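Local atomic coordinates of particle-associated glycoside hydrolase (Acinetobacter phage Fri1, PDB entry 6C72), a protein that probably degrades the capsular polysaccharide of Acinetobacter baumannii, serving as the trimeric tailspike depolymerase of the phage during entry into the host cell. Residues H134-A139 and L207-G212. Residues are numbered along the deposited sequence; the frame is centred on the assembly and turned at random.
Sequences HIYAKA and LGSRLG. With ZN (zinc ion), chain D.
Leu-211 lays its CD2 methyl over one face of the Tyr-136 ring. The contact lies near the start of the parallel beta-helix of the tailspike, probably right-handed as in other tailspikes. It is a CH-pi contact: Leu-211 CD2 is 3.8 Å from the Tyr-136 ring centroid and 22° off the ring normal. The methyl is offset toward the rim and comes closest to Tyr-136 CD1, at 3.5 Å. The other methyl of Leu-211, CD1, touches Tyr-136 CB at 3.6 Å. That CB points toward the loop, and Tyr-136 CG lies anti to the carbonyl carbon, beside the backbone N (chi1 -65°).

Strand 133-140 runs parallel to strand 179-182, which in turn pairs with strand 204-207. The loop after strand 204-207 passes beside Tyr-136 of strand 133-140. No hydrogen bond joins the two segments directly. His-182 of the middle strand links them instead: it stacks on Tyr-136, hydrogen-bonds His-134 ND1 through NE2, and bonds the carbonyl of Ser-209 through ND1, while Phe-180 stacks on the imidazole of His-134. Glu-103 is a second link, since its backbone O bonds Tyr-136 OH and its carboxylate bonds Ser-209 OG.

At the edge of the Tyr-136 ring, near its plane, Tyr-136 CE1 lies 4.0 Å from Arg-210 CA. The CB of Arg-210 points away from segment 134-139. Arg-210 NH1 donates to Leu-211 O at 2.9 Å, and that oxygen lies nearly in the guanidinium plane.

Leu-207 meets His-134 at the imidazole edge, where Leu-207 CD1 is 3.8 Å from His-134 CE1. The ring presents its other nitrogen to a zinc ion. His-134 NE2 binds this zinc at 2.0 Å. Two waters bind the zinc at similar distance, and a third, water 2, sits farther from it at 2.5 Å.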
loop_
_atom_site.group_PDB
_atom_site.type_symbol
_atom_site.label_atom_id
_atom_site.label_comp_id
_atom_site.label_asym_id
_atom_site.label_seq_id
_atom_site.Cartn_x
_atom_site.Cartn_y
_atom_site.Cartn_z
ATOM N N HIS A 134 -39.916 2.956 6.898
ATOM C CA HIS A 134 -39.786 3.240 5.474
ATOM C C HIS A 134 -40.066 4.717 5.248
ATOM O O HIS A 134 -41.049 5.255 5.768
ATOM C CB HIS A 134 -40.730 2.374 4.642
ATOM C CG HIS A 134 -40.336 0.928 4.600
ATOM N ND1 HIS A 134 -39.680 0.362 3.528
ATOM C CD2 HIS A 134 -40.468 -0.060 5.520
ATOM C CE1 HIS A 134 -39.454 -0.916 3.776
ATOM N NE2 HIS A 134 -39.914 -1.195 4.981
ATOM N N ILE A 135 -39.175 5.374 4.514
ATOM C CA ILE A 135 -39.243 6.808 4.273
ATOM C C ILE A 135 -39.149 7.030 2.771
ATOM O O ILE A 135 -38.144 6.663 2.149
ATOM C CB ILE A 135 -38.117 7.554 5.003
ATOM C CG1 ILE A 135 -38.170 7.245 6.500
ATOM C CG2 ILE A 135 -38.233 9.046 4.771
ATOM C CD1 ILE A 135 -36.984 7.756 7.270
ATOM N N TYR A 136 -40.188 7.623 2.188
ATOM C CA TYR A 136 -40.170 8.028 0.784
ATOM C C TYR A 136 -39.860 9.517 0.765
ATOM O O TYR A 136 -40.739 10.347 1.014
ATOM C CB TYR A 136 -41.495 7.724 0.097
ATOM C CG TYR A 136 -41.826 6.248 -0.018
ATOM C CD1 TYR A 136 -41.445 5.513 -1.139
ATOM C CD2 TYR A 136 -42.543 5.594 0.981
ATOM C CE1 TYR A 136 -41.758 4.173 -1.261
ATOM C CE2 TYR A 136 -42.853 4.248 0.871
ATOM C CZ TYR A 136 -42.460 3.543 -0.252
ATOM O OH TYR A 136 -42.782 2.208 -0.373
ATOM N N ALA A 137 -38.609 9.852 0.464
ATOM C CA ALA A 137 -38.164 11.238 0.515
ATOM C C ALA A 137 -36.795 11.372 -0.124
ATOM O O ALA A 137 -35.801 10.911 0.446
ATOM C CB ALA A 137 -38.105 11.736 1.959
ATOM N N LYS A 138 -36.714 12.020 -1.281
ATOM C CA LYS A 138 -35.426 12.199 -1.926
ATOM C C LYS A 138 -34.775 13.455 -1.377
ATOM O O LYS A 138 -35.456 14.406 -1.005
ATOM C CB LYS A 138 -35.552 12.259 -3.451
ATOM C CG LYS A 138 -36.281 13.418 -4.013
ATOM C CD LYS A 138 -36.312 13.312 -5.533
ATOM C CE LYS A 138 -36.874 14.580 -6.162
ATOM N NZ LYS A 138 -36.653 14.603 -7.643
ATOM N N ALA A 139 -33.461 13.421 -1.259
ATOM C CA ALA A 139 -32.723 14.487 -0.607
ATOM C C ALA A 139 -31.548 14.904 -1.468
ATOM O O ALA A 139 -30.883 14.073 -2.099
ATOM C CB ALA A 139 -32.223 14.069 0.779
ATOM N N LEU A 207 -33.726 1.458 -0.858
ATOM C CA LEU A 207 -34.549 0.547 -1.641
ATOM C C LEU A 207 -35.019 1.229 -2.918
ATOM O O LEU A 207 -35.337 2.424 -2.920
ATOM C CB LEU A 207 -35.782 0.061 -0.823
ATOM C CG LEU A 207 -35.435 -0.815 0.384
ATOM C CD1 LEU A 207 -36.676 -1.135 1.221
ATOM C CD2 LEU A 207 -34.732 -2.105 -0.029
ATOM N N GLY A 208 -35.114 0.440 -3.994
ATOM C CA GLY A 208 -35.477 0.975 -5.295
ATOM C C GLY A 208 -36.953 1.268 -5.490
ATOM O O GLY A 208 -37.292 2.105 -6.333
ATOM N N SER A 209 -37.842 0.607 -4.737
ATOM C CA SER A 209 -39.263 0.884 -4.888
ATOM C C SER A 209 -39.525 2.324 -4.476
ATOM O O SER A 209 -38.896 2.842 -3.549
ATOM C CB SER A 209 -40.122 -0.098 -4.074
ATOM O OG SER A 209 -39.977 0.054 -2.668
ATOM N N ARG A 210 -40.418 2.990 -5.209
ATOM C CA ARG A 210 -40.519 4.438 -5.105
ATOM C C ARG A 210 -41.940 4.902 -5.398
ATOM O O ARG A 210 -42.763 4.163 -5.942
ATOM C CB ARG A 210 -39.502 5.114 -6.047
ATOM C CG ARG A 210 -39.553 4.662 -7.508
ATOM C CD ARG A 210 -40.612 5.412 -8.260
ATOM N NE ARG A 210 -40.395 5.417 -9.698
ATOM C CZ ARG A 210 -41.019 6.246 -10.536
ATOM N NH1 ARG A 210 -41.889 7.131 -10.080
ATOM N NH2 ARG A 210 -40.767 6.193 -11.827
ATOM N N LEU A 211 -42.219 6.154 -5.048
ATOM C CA LEU A 211 -43.543 6.718 -5.284
ATOM C C LEU A 211 -43.721 7.063 -6.755
ATOM O O LEU A 211 -42.794 7.551 -7.405
ATOM C CB LEU A 211 -43.747 7.977 -4.450
ATOM C CG LEU A 211 -43.524 7.833 -2.957
ATOM C CD1 LEU A 211 -43.727 9.187 -2.360
ATOM C CD2 LEU A 211 -44.503 6.825 -2.371
ATOM N N GLY A 212 -44.927 6.832 -7.268
ATOM C CA GLY A 212 -45.279 7.228 -8.614
ATOM C C GLY A 212 -45.274 6.122 -9.647
ATOM O O GLY A 212 -45.773 6.340 -10.757
HETATM ZN ZN ZN D . -39.962 -2.946 5.931
HETATM O O HOH W 1 -41.654 -4.279 5.893
HETATM O O HOH W 2 -38.438 -4.392 4.548
HETATM O O HOH W 3 -39.980 -2.568 7.889
#